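Local coordinates for A putative transcriptional regulator (Rhodococcus sp., PDB 2HKU), which probably binds DNA as a transcriptional regulator of the TetR family, through an N-terminal helix-turn-helix domain, at the interface of chains A and B. Residues are numbered along the deposited sequence; one frame, centred on the assembly and turned at random. Chains: chain A/B, A putative transcriptional regulator.

The interface of chains A and B. Residues chain A 158, 199-200, 202; chain B 158-159, 163, 167, 199-200, 202.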
loop_
_atom_site.group_PDB
_atom_site.type_symbol
_atom_site.label_atom_id
_atom_site.label_comp_id
_atom_site.label_asym_id
_atom_site.label_seq_id
_atom_site.Cartn_x
_atom_site.Cartn_y
_atom_site.Cartn_z
ATOM N N ARG A 158 9.506 -7.568 -18.886
ATOM C CA ARG A 158 10.708 -6.874 -18.499
ATOM C C ARG A 158 11.390 -7.728 -17.426
ATOM O O ARG A 158 12.572 -7.632 -17.192
ATOM C CB ARG A 158 10.352 -5.476 -17.911
ATOM C CG ARG A 158 9.851 -4.430 -18.867
ATOM C CD ARG A 158 8.375 -4.599 -19.148
ATOM N NE ARG A 158 7.602 -4.576 -17.877
ATOM C CZ ARG A 158 6.920 -3.521 -17.457
ATOM N NH1 ARG A 158 6.279 -3.619 -16.298
ATOM N NH2 ARG A 158 6.866 -2.362 -18.189
ATOM N N ALA A 199 1.885 3.868 -17.080
ATOM C CA ALA A 199 3.309 4.117 -17.120
ATOM C C ALA A 199 4.131 2.969 -16.621
ATOM O O ALA A 199 5.256 2.756 -17.127
ATOM C CB ALA A 199 3.665 5.406 -16.335
ATOM N N ASN A 200 3.620 2.203 -15.637
ATOM C CA ASN A 200 4.360 1.015 -15.163
ATOM C C ASN A 200 4.432 -0.083 -16.247
ATOM O O ASN A 200 5.402 -0.775 -16.335
ATOM C CB ASN A 200 3.672 0.387 -13.917
ATOM C CG ASN A 200 3.822 1.231 -12.643
ATOM O OD1 ASN A 200 3.145 0.972 -11.633
ATOM N ND2 ASN A 200 4.664 2.200 -12.676
ATOM N N GLN A 202 3.818 0.348 -19.657
ATOM C CA GLN A 202 4.332 0.955 -20.915
ATOM C C GLN A 202 3.985 0.025 -22.124
ATOM O O GLN A 202 4.841 -0.655 -22.645
ATOM C CB GLN A 202 5.831 1.196 -20.761
ATOM C CG GLN A 202 6.355 2.425 -21.489
ATOM C CD GLN A 202 5.617 3.726 -21.070
ATOM O OE1 GLN A 202 4.752 4.213 -21.816
ATOM N NE2 GLN A 202 5.941 4.268 -19.870
ATOM N N ARG B 158 10.925 7.036 -18.858
ATOM C CA ARG B 158 9.874 6.850 -19.867
ATOM C C ARG B 158 8.643 7.675 -19.667
ATOM O O ARG B 158 8.068 8.141 -20.651
ATOM C CB ARG B 158 9.477 5.352 -20.025
ATOM C CG ARG B 158 10.707 4.384 -20.302
ATOM C CD ARG B 158 11.373 4.764 -21.629
ATOM N NE ARG B 158 12.854 4.967 -21.569
ATOM C CZ ARG B 158 13.519 5.882 -22.304
ATOM N NH1 ARG B 158 12.875 6.713 -23.104
ATOM N NH2 ARG B 158 14.834 6.005 -22.230
ATOM N N ALA B 159 8.201 7.900 -18.421
ATOM C CA ALA B 159 7.136 8.802 -18.267
ATOM C C ALA B 159 7.680 10.061 -17.546
ATOM O O ALA B 159 8.864 10.117 -17.126
ATOM C CB ALA B 159 5.999 8.128 -17.469
ATOM N N VAL B 163 5.293 11.225 -12.443
ATOM C CA VAL B 163 4.564 9.958 -12.590
ATOM C C VAL B 163 5.530 8.897 -12.095
ATOM O O VAL B 163 5.101 8.011 -11.378
ATOM C CB VAL B 163 4.051 9.679 -14.056
ATOM C CG1 VAL B 163 3.458 8.249 -14.131
ATOM C CG2 VAL B 163 2.986 10.705 -14.469
ATOM N N ALA B 167 5.140 6.194 -9.022
ATOM C CA ALA B 167 5.212 4.758 -9.296
ATOM C C ALA B 167 6.214 4.136 -8.290
ATOM O O ALA B 167 5.968 3.067 -7.710
ATOM C CB ALA B 167 5.682 4.522 -10.749
ATOM N N ALA B 199 11.396 -2.937 -13.230
ATOM C CA ALA B 199 10.326 -3.139 -14.271
ATOM C C ALA B 199 9.375 -1.933 -14.489
ATOM O O ALA B 199 9.061 -1.515 -15.634
ATOM C CB ALA B 199 9.505 -4.381 -13.947
ATOM N N ASN B 200 8.851 -1.426 -13.385
ATOM C CA ASN B 200 7.950 -0.282 -13.401
ATOM C C ASN B 200 8.555 0.934 -14.026
ATOM O O ASN B 200 7.849 1.696 -14.644
ATOM C CB ASN B 200 7.363 -0.014 -12.002
ATOM C CG ASN B 200 6.351 -1.070 -11.612
ATOM O OD1 ASN B 200 5.924 -1.872 -12.445
ATOM N ND2 ASN B 200 5.997 -1.110 -10.341
ATOM N N GLN B 202 11.142 0.552 -16.282
ATOM C CA GLN B 202 11.888 0.047 -17.469
ATOM C C GLN B 202 13.333 0.538 -17.538
ATOM O O GLN B 202 13.764 1.049 -18.574
ATOM C CB GLN B 202 11.165 0.435 -18.778
ATOM C CG GLN B 202 9.751 -0.005 -18.822
ATOM C CD GLN B 202 8.839 1.016 -18.271
ATOM O OE1 GLN B 202 8.975 2.227 -18.539
ATOM N NE2 GLN B 202 7.871 0.562 -17.481
HETATM O O HOH W 1 4.027 1.382 -8.944
HETATM O O HOH W 2 6.300 4.003 -14.158
HETATM O O HOH W 3 7.446 4.547 -17.438
#
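The C-terminal turns of helix 190-201 of chain A and helix 190-200 of chain B meet across the two-fold axis, and just beyond them the backbone turns into positive phi at A:Gln202 and B:Gln202. At the centre the amides of A:Asn200 and B:Asn200 stack nearly parallel, their planes 7° apart and A:Asn200 CG 3.6 Å from B:Asn200 CG. Both have CG anti to the carbonyl carbon, beside the backbone N, but chi2 differs by half a turn, so OD1 and ND2 are exchanged between the two amides. The polar ends of A:Asn200 are held through water: one molecule joins OD1 to the carbonyl of B:Ala167, another joins ND2 to the carbonyl of B:Asn200. A:Arg158 bends at chi2 and chi3 and grips its own chain end-on, NH1 (3.0 Å) and NH2 (2.8 Å) both bonding the backbone O of A:Asn200; the NH2 bond uses a carbonyl lone pair, whereas NH1 sits above the carbonyl plane. One face of this guanidinium is covered toward its rim by B:Ala199 O, 3.3 Å above the plane. B:Gln202, bent at chi2, crosses the guanidinium obliquely and brings NE2 to a weak hydrogen bond with A:Ala199 O (3.4 Å), while a water links its OE1 to that same carbonyl. An alanine in place of A:Arg158 would lose both bonds to A:Asn200 O and would probably loosen the packing on B:Ala199 and B:Gln202. A:Gln202 crosses B:Gln202 at about a right angle, their amides 83° apart. Alongside, the methyl of A:Ala199 packs on B:Val163 CG1 (3.6 Å) and B:Ala159 CB (3.8 Å), a small apolar flank to the polar centre. The patch lies far from the helix-turn-helix domains, in the C-terminal part that in TetR-family proteins usually serves dimerisation and effector binding; here helix 190-201 of A meets its counterpart and the start of helix 161-179 of B, in a two-fold interface that is likely to be the family dimer.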